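Single-stranded DNA-binding protein (Thermus thermophilus, PDB 2CWA) binds single-stranded DNA and probably recruits partner proteins to it during DNA replication, recombination and repair. Local coordinates at residues T16-R21 with A28-T33; L70-L75 with R119-L124; G80-R85 with L97-D102. All blocks are in the same frame, centred on the assembly; numbering follows the deposited sequence.

Contact 1: T16-R21 with A28-T33; sequences TRPDMR and AILDLT
The guanidinium of Arg-21 lies with one face against the CD1 methyl of Ile-29, whose nearest approach is to NH1, 3.6 Å from CD1. The two side chains run side by side and point the same way. CG of Arg-21 stands between its own backbone N and carbonyl carbon (chi1 45°), which brings that methylene to within 3.7 Å of the Ile-29 carbonyl O. No carboxylate salt-bridges this guanidinium across the hairpin: Asp-31 OD2 stays 4.5 Å from NH1, and Asp-31 is instead bound through OD1 to Arg-57.

Beneath these side chains the strands pair antiparallel. Arg-21 and Ile-29 exchange two backbone bonds, the shorter from Ile-29 N to Arg-21 O at 2.7 Å, and Asp-19 and Asp-31 exchange a second pair. Between them Met-20, a selenomethionine, faces Leu-30 across a non-hydrogen-bonded pair. On the Met-20 face, CD1 of Leu-30 packs between CB of Met-20 and CB of Pro-18, the latter 3.7 Å away, while the selenium sits 4.2 Å from CB of Ala-28. Beyond the last direct pair one water donates to Thr-16 O and accepts from Thr-33 N; a second donates to Asp-19 OD2 and to Asp-31 O, an oxygen that also accepts from Asp-19 N.

The hairpin belongs to the first OB domain. Strand 28-39 continues the pairing on its other edge with strand 49-59, Leu-30 bonding to Leu-58 and Leu-32 to Val-56, while helix 60-64 packs on Ala-28 and Leu-30 through Ala-63.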
# COMPACT_ATOMS: atom_id res chain seq x y z
N THR A 16 6.89 -13.03 8.23
CA THR A 16 8.14 -13.76 8.44
C THR A 16 9.09 -12.89 9.25
O THR A 16 8.87 -11.69 9.40
CB THR A 16 8.84 -14.08 7.11
OG1 THR A 16 9.11 -12.86 6.41
CG2 THR A 16 7.97 -14.97 6.24
N ARG A 17 10.15 -13.50 9.76
CA ARG A 17 11.14 -12.75 10.52
C ARG A 17 11.74 -11.75 9.52
O ARG A 17 12.09 -12.12 8.40
CB ARG A 17 12.22 -13.69 11.07
CG ARG A 17 13.11 -13.07 12.13
CD ARG A 17 13.99 -14.11 12.81
NE ARG A 17 14.81 -13.52 13.86
CZ ARG A 17 14.33 -12.94 14.95
NH1 ARG A 17 13.01 -12.87 15.14
NH2 ARG A 17 15.15 -12.42 15.86
N PRO A 18 11.86 -10.48 9.92
CA PRO A 18 12.42 -9.42 9.06
C PRO A 18 13.87 -9.61 8.62
O PRO A 18 14.67 -10.22 9.32
CB PRO A 18 12.22 -8.16 9.90
CG PRO A 18 12.39 -8.68 11.29
CD PRO A 18 11.58 -9.96 11.27
N ASP A 19 14.19 -9.07 7.44
CA ASP A 19 15.53 -9.17 6.88
C ASP A 19 16.30 -7.86 7.02
O ASP A 19 15.97 -6.87 6.36
CB ASP A 19 15.44 -9.57 5.40
CG ASP A 19 14.67 -10.86 5.19
OD1 ASP A 19 15.06 -11.90 5.77
OD2 ASP A 19 13.67 -10.84 4.44
N MSE A 20 17.31 -7.85 7.88
CA MSE A 20 18.12 -6.64 8.11
C MSE A 20 19.46 -6.68 7.40
O MSE A 20 20.15 -7.71 7.39
CB MSE A 20 18.36 -6.45 9.61
CG MSE A 20 19.34 -5.32 9.95
SE MSE A 20 18.58 -3.53 9.91
CE MSE A 20 18.33 -3.30 11.79
N ARG A 21 19.84 -5.56 6.80
CA ARG A 21 21.12 -5.45 6.10
C ARG A 21 21.61 -4.01 6.16
O ARG A 21 20.87 -3.10 6.53
CB ARG A 21 20.99 -5.91 4.65
CG ARG A 21 19.78 -5.39 3.92
CD ARG A 21 19.72 -5.96 2.52
NE ARG A 21 20.57 -5.22 1.60
CZ ARG A 21 20.14 -4.26 0.80
NH1 ARG A 21 18.85 -3.93 0.79
NH2 ARG A 21 20.99 -3.61 0.00
N ALA A 28 21.34 1.36 7.56
CA ALA A 28 20.56 0.19 7.93
C ALA A 28 19.30 0.10 7.08
O ALA A 28 18.61 1.10 6.87
CB ALA A 28 20.19 0.27 9.41
N ILE A 29 19.03 -1.10 6.58
CA ILE A 29 17.85 -1.33 5.76
C ILE A 29 17.11 -2.52 6.34
O ILE A 29 17.66 -3.62 6.41
CB ILE A 29 18.22 -1.63 4.29
CG1 ILE A 29 19.01 -0.46 3.70
CG2 ILE A 29 16.95 -1.89 3.47
CD1 ILE A 29 19.49 -0.69 2.29
N LEU A 30 15.88 -2.30 6.80
CA LEU A 30 15.09 -3.37 7.37
C LEU A 30 13.83 -3.58 6.54
O LEU A 30 12.93 -2.73 6.54
CB LEU A 30 14.70 -3.04 8.81
CG LEU A 30 13.93 -4.13 9.57
CD1 LEU A 30 14.72 -5.43 9.55
CD2 LEU A 30 13.69 -3.69 11.00
N ASP A 31 13.79 -4.69 5.82
CA ASP A 31 12.62 -5.00 5.00
C ASP A 31 11.73 -5.94 5.79
O ASP A 31 12.19 -6.95 6.33
CB ASP A 31 13.04 -5.64 3.68
CG ASP A 31 13.65 -4.65 2.72
OD1 ASP A 31 13.13 -3.52 2.62
OD2 ASP A 31 14.65 -4.99 2.05
N LEU A 32 10.45 -5.58 5.88
CA LEU A 32 9.48 -6.38 6.62
C LEU A 32 8.29 -6.68 5.72
O LEU A 32 8.03 -5.97 4.75
CB LEU A 32 8.99 -5.61 7.85
CG LEU A 32 10.01 -5.08 8.86
CD1 LEU A 32 10.65 -3.82 8.32
CD2 LEU A 32 9.32 -4.77 10.18
N THR A 33 7.58 -7.75 6.04
CA THR A 33 6.40 -8.11 5.27
C THR A 33 5.26 -8.11 6.27
O THR A 33 5.25 -8.90 7.21
CB THR A 33 6.53 -9.52 4.64
OG1 THR A 33 7.66 -9.55 3.76
CG2 THR A 33 5.28 -9.87 3.84
O HOH W 1 9.04 -9.59 7.71
O HOH W 2 11.04 -9.88 5.69

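Contact 2: L70-L75 with R119-L124; sequences LDQGQL and RGQPRL
Pro-122 against Gly-73 and Gln-72, and Leu-124 against Leu-75, make the two apolar clusters of this contact. In the first, the Pro-122 ring fits against a turn: its CG lies 3.6 Å from CA of Gly-73 and its CD 3.7 Å from CG of Gln-72. The aliphatic part of Gln-72 crosses the proline obliquely. Its CG is anti to the backbone N (chi1 178°), and the chain is extended beyond it, carrying the amide past the ring so that NE2 comes to 3.9 Å from Pro-122 CD. In the other cluster Leu-75 and Leu-124 cross at about a right angle, and a single methyl of Leu-124, CD1, touches both branches of Leu-75, at 3.7 Å from CD1 and 3.8 Å from CD2.

The segment 70-75 leads from helix 60-64 into strand 75-85 of the first OB domain, whereas 119-124 runs into strand 122-125, which pairs in parallel with strand 28-39. Asp-71 to Gln-74 form a type II beta turn, closed by a backbone bond from Gln-74 N to Asp-71 O. Gly-73 takes its third position with a positive phi of 94°, where a side chain would press on the preceding carbonyl O.

The polar groups find partners within their own segment or beyond the contact. Asp-71 OD1 uses its anti lone pair to accept from Gln-72 N at 2.7 Å, and Gln-74 NE2 donates to Leu-75 O at 3.1 Å, with the acceptor close to the amide plane. Arg-119 NH2 gives a weak bond to Gln-121 OE1. The Gln-72 amide finds its partner in Ala-15 O, and Gly-73 O accepts from Arg-114 NE.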
# COMPACT_ATOMS: atom_id res chain seq x y z
N LEU A 70 12.24 -8.05 16.36
CA LEU A 70 10.96 -8.46 15.80
C LEU A 70 10.98 -9.86 15.21
O LEU A 70 11.90 -10.23 14.48
CB LEU A 70 10.53 -7.45 14.73
CG LEU A 70 10.60 -5.97 15.11
CD1 LEU A 70 10.19 -5.13 13.92
CD2 LEU A 70 9.71 -5.68 16.31
N ASP A 71 9.95 -10.65 15.52
CA ASP A 71 9.85 -12.01 15.02
C ASP A 71 8.54 -12.22 14.26
O ASP A 71 7.63 -11.39 14.33
CB ASP A 71 9.91 -13.01 16.18
CG ASP A 71 10.57 -14.32 15.78
OD1 ASP A 71 10.37 -14.79 14.64
OD2 ASP A 71 11.30 -14.89 16.63
N GLN A 72 8.45 -13.33 13.53
CA GLN A 72 7.25 -13.66 12.78
C GLN A 72 6.07 -13.64 13.75
O GLN A 72 6.20 -14.05 14.90
CB GLN A 72 7.40 -15.06 12.16
CG GLN A 72 6.19 -15.56 11.38
CD GLN A 72 6.40 -16.97 10.84
OE1 GLN A 72 6.66 -17.89 11.60
NE2 GLN A 72 6.30 -17.13 9.53
N GLY A 73 4.92 -13.15 13.29
CA GLY A 73 3.74 -13.11 14.14
C GLY A 73 3.52 -11.81 14.89
O GLY A 73 2.38 -11.45 15.20
N GLN A 74 4.60 -11.09 15.18
CA GLN A 74 4.52 -9.82 15.89
C GLN A 74 3.57 -8.84 15.21
O GLN A 74 3.62 -8.65 14.00
CB GLN A 74 5.90 -9.18 15.98
CG GLN A 74 5.92 -7.79 16.61
CD GLN A 74 5.72 -7.82 18.12
OE1 GLN A 74 6.53 -8.39 18.85
NE2 GLN A 74 4.64 -7.20 18.58
N LEU A 75 2.69 -8.21 15.98
CA LEU A 75 1.79 -7.23 15.39
C LEU A 75 2.51 -5.89 15.45
O LEU A 75 3.12 -5.56 16.46
CB LEU A 75 0.48 -7.14 16.18
CG LEU A 75 -0.31 -8.44 16.30
CD1 LEU A 75 -1.71 -8.14 16.84
CD2 LEU A 75 -0.41 -9.10 14.93
N ARG A 119 1.11 -21.26 3.76
CA ARG A 119 2.54 -21.37 4.01
C ARG A 119 2.89 -21.29 5.49
O ARG A 119 4.06 -21.21 5.86
CB ARG A 119 3.30 -20.29 3.25
CG ARG A 119 3.17 -20.39 1.73
CD ARG A 119 4.04 -19.35 1.03
NE ARG A 119 3.64 -17.98 1.36
CZ ARG A 119 2.45 -17.46 1.09
NH1 ARG A 119 1.52 -18.20 0.48
NH2 ARG A 119 2.18 -16.21 1.42
N GLY A 120 1.87 -21.30 6.34
CA GLY A 120 2.11 -21.21 7.77
C GLY A 120 2.43 -19.81 8.25
O GLY A 120 2.89 -19.63 9.38
N GLN A 121 2.18 -18.81 7.41
CA GLN A 121 2.46 -17.42 7.78
C GLN A 121 1.23 -16.76 8.39
O GLN A 121 0.11 -16.92 7.89
CB GLN A 121 2.91 -16.62 6.56
CG GLN A 121 4.10 -17.20 5.84
CD GLN A 121 4.46 -16.40 4.60
OE1 GLN A 121 3.60 -16.10 3.77
NE2 GLN A 121 5.73 -16.06 4.47
N PRO A 122 1.41 -15.99 9.47
CA PRO A 122 0.29 -15.30 10.12
C PRO A 122 -0.18 -14.03 9.42
O PRO A 122 0.61 -13.31 8.81
CB PRO A 122 0.84 -15.02 11.52
CG PRO A 122 2.28 -14.75 11.25
CD PRO A 122 2.64 -15.86 10.27
N ARG A 123 -1.49 -13.79 9.50
CA ARG A 123 -2.12 -12.60 8.93
C ARG A 123 -3.05 -12.07 10.02
O ARG A 123 -3.82 -12.84 10.61
CB ARG A 123 -2.95 -12.93 7.69
CG ARG A 123 -2.15 -13.40 6.49
CD ARG A 123 -3.00 -13.36 5.23
NE ARG A 123 -4.29 -14.03 5.41
CZ ARG A 123 -5.04 -14.48 4.41
NH1 ARG A 123 -4.63 -14.34 3.15
NH2 ARG A 123 -6.20 -15.07 4.66
N LEU A 124 -2.98 -10.77 10.29
CA LEU A 124 -3.84 -10.17 11.31
C LEU A 124 -5.27 -9.97 10.79
O LEU A 124 -5.48 -9.38 9.73
CB LEU A 124 -3.28 -8.82 11.77
CG LEU A 124 -4.09 -8.04 12.82
CD1 LEU A 124 -4.14 -8.82 14.13
CD2 LEU A 124 -3.46 -6.67 13.05

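Contact 3: G80-R85 with L97-D102; sequences GRLEYR and LQIRAD
The antiparallel hairpin of strands 75-85 and 96-107 in the first OB domain brings Arg-81 opposite Arg-100 and Glu-83 opposite Gln-98, both hydrogen-bonded pairs. On this face a four-residue salt-bridge network gathers around the Arg-81 guanidinium. Its NH2 donates to Glu-83 OE1 at 3.1 Å, nearly in the guanidinium plane. With chi1 at 49° and a chain extended from CG to NE, Arg-81 brings NE beside the Asp-102 carboxylate, 3.1 Å from OD2. NH1 turns to Asp-102 as well, but the two planes are 41° apart and the individual hydrogen bonds are weak. One face of the group rests on CG of Arg-100, 3.4 Å above the plane and toward the rim; in return, Arg-81 NH1 lies over the centre of the Arg-100 guanidinium.

The opposite face is apolar. CD1 of Leu-97 lies 4.0 Å from CB of Leu-82 and equally far from CB of Tyr-84, at the edge of the tyrosine ring. Leu-82 CD2 meets Ile-99 CG1 at 4.1 Å. At one end of the pairing, Gly-80 CA comes to 3.0 Å from Arg-100 O, and a side chain there would clash with that oxygen.

An alanine in place of Arg-81 would probably leave Asp-102 without the Arg-81 cation and uncover the flank of Arg-100. Two cations this close would be expected to repel, with Arg-81 NH1 only 3.8 Å from Arg-100 NE. Asp-102 OD1, which also pairs with Arg-100 NH1 by charge alone, well out of the guanidinium plane, and Glu-83, also salt-bridged to Arg-169, probably offset that cost, so their closeness probably depends on the surrounding carboxylates.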
# COMPACT_ATOMS: atom_id res chain seq x y z
N GLY A 80 4.00 5.42 7.20
CA GLY A 80 4.94 5.68 6.14
C GLY A 80 4.37 6.44 4.97
O GLY A 80 3.47 7.27 5.11
N ARG A 81 4.90 6.14 3.79
CA ARG A 81 4.50 6.81 2.58
C ARG A 81 4.92 5.98 1.38
O ARG A 81 5.75 5.08 1.50
CB ARG A 81 5.16 8.18 2.52
CG ARG A 81 6.65 8.11 2.78
CD ARG A 81 7.22 9.46 3.22
NE ARG A 81 8.57 9.29 3.73
CZ ARG A 81 9.61 8.89 3.00
NH1 ARG A 81 10.80 8.76 3.56
NH2 ARG A 81 9.45 8.63 1.71
N LEU A 82 4.33 6.29 0.23
CA LEU A 82 4.64 5.58 -1.00
C LEU A 82 5.79 6.29 -1.69
O LEU A 82 5.88 7.52 -1.68
CB LEU A 82 3.42 5.55 -1.90
CG LEU A 82 2.18 4.92 -1.25
CD1 LEU A 82 1.02 4.96 -2.23
CD2 LEU A 82 2.48 3.49 -0.84
N GLU A 83 6.68 5.52 -2.30
CA GLU A 83 7.83 6.08 -2.98
C GLU A 83 7.98 5.43 -4.36
O GLU A 83 8.17 4.22 -4.48
CB GLU A 83 9.07 5.84 -2.11
CG GLU A 83 10.33 6.55 -2.56
CD GLU A 83 11.38 6.54 -1.46
OE1 GLU A 83 11.19 7.27 -0.46
OE2 GLU A 83 12.37 5.81 -1.60
N TYR A 84 7.88 6.26 -5.39
CA TYR A 84 7.95 5.81 -6.77
C TYR A 84 9.35 5.89 -7.38
O TYR A 84 10.12 6.79 -7.08
CB TYR A 84 7.00 6.66 -7.61
CG TYR A 84 6.98 6.30 -9.07
CD1 TYR A 84 6.24 5.21 -9.53
CD2 TYR A 84 7.69 7.06 -9.99
CE1 TYR A 84 6.22 4.89 -10.88
CE2 TYR A 84 7.67 6.74 -11.34
CZ TYR A 84 6.93 5.65 -11.78
OH TYR A 84 6.91 5.34 -13.12
N ARG A 85 9.65 4.93 -8.26
CA ARG A 85 10.93 4.85 -8.95
C ARG A 85 10.76 4.14 -10.29
O ARG A 85 10.08 3.12 -10.37
CB ARG A 85 11.97 4.10 -8.11
CG ARG A 85 13.15 3.56 -8.92
CD ARG A 85 14.23 2.93 -8.04
NE ARG A 85 15.00 3.94 -7.32
CZ ARG A 85 16.07 3.68 -6.58
NH1 ARG A 85 16.51 2.43 -6.44
NH2 ARG A 85 16.71 4.67 -5.96
N LEU A 97 6.56 0.96 -7.08
CA LEU A 97 6.00 1.81 -6.04
C LEU A 97 6.21 1.04 -4.74
O LEU A 97 5.51 0.06 -4.48
CB LEU A 97 4.51 2.06 -6.28
CG LEU A 97 3.81 3.07 -5.37
CD1 LEU A 97 4.34 4.47 -5.66
CD2 LEU A 97 2.30 3.03 -5.61
N GLN A 98 7.17 1.48 -3.93
CA GLN A 98 7.46 0.80 -2.68
C GLN A 98 6.85 1.51 -1.49
O GLN A 98 6.52 2.69 -1.55
CB GLN A 98 8.98 0.69 -2.47
CG GLN A 98 9.62 1.90 -1.80
CD GLN A 98 11.11 1.73 -1.52
OE1 GLN A 98 11.55 0.70 -1.02
NE2 GLN A 98 11.89 2.76 -1.84
N ILE A 99 6.69 0.76 -0.41
CA ILE A 99 6.13 1.29 0.82
C ILE A 99 7.27 1.56 1.79
O ILE A 99 7.90 0.64 2.32
CB ILE A 99 5.15 0.29 1.47
CG1 ILE A 99 4.02 -0.02 0.50
CG2 ILE A 99 4.61 0.87 2.77
CD1 ILE A 99 3.17 -1.21 0.93
N ARG A 100 7.53 2.84 2.03
CA ARG A 100 8.58 3.26 2.93
C ARG A 100 8.01 3.50 4.32
O ARG A 100 7.12 4.33 4.49
CB ARG A 100 9.21 4.55 2.40
CG ARG A 100 10.15 5.25 3.36
CD ARG A 100 11.50 4.54 3.47
NE ARG A 100 12.51 5.43 4.05
CZ ARG A 100 12.45 5.92 5.28
NH1 ARG A 100 11.44 5.60 6.07
NH2 ARG A 100 13.40 6.73 5.72
N ALA A 101 8.52 2.77 5.31
CA ALA A 101 8.06 2.96 6.68
C ALA A 101 8.92 4.02 7.35
O ALA A 101 10.14 3.88 7.40
CB ALA A 101 8.17 1.66 7.45
N ASP A 102 8.31 5.09 7.84
CA ASP A 102 9.09 6.11 8.53
C ASP A 102 9.24 5.70 9.99
O ASP A 102 10.28 5.94 10.61
CB ASP A 102 8.40 7.48 8.44
CG ASP A 102 8.59 8.15 7.09
OD1 ASP A 102 9.68 7.99 6.51
OD2 ASP A 102 7.66 8.83 6.61

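In the fold
All three contacts involve the first OB domain, and strand 5-22 ties them together by pairing with both 28-39 and 75-85. Contacts 1 and 2 are immediate neighbours, with centres 13 Å apart: Arg-17 NH1 forms a salt bridge with Asp-71 OD2 at 3.0 Å, and Pro-18 packs on Leu-70. Contact 3 touches neither; its nearest atoms are about 6 Å from contact 1 and about 10 Å from contact 2, although its segments fall in the chain between those of contact 2. Its centre lies about 8 Å from that of the chain, and it meets the second OB domain through Arg-169 and His-171. A nitrate, probably from crystallisation, lies about 4 Å from the Arg-100 side chain.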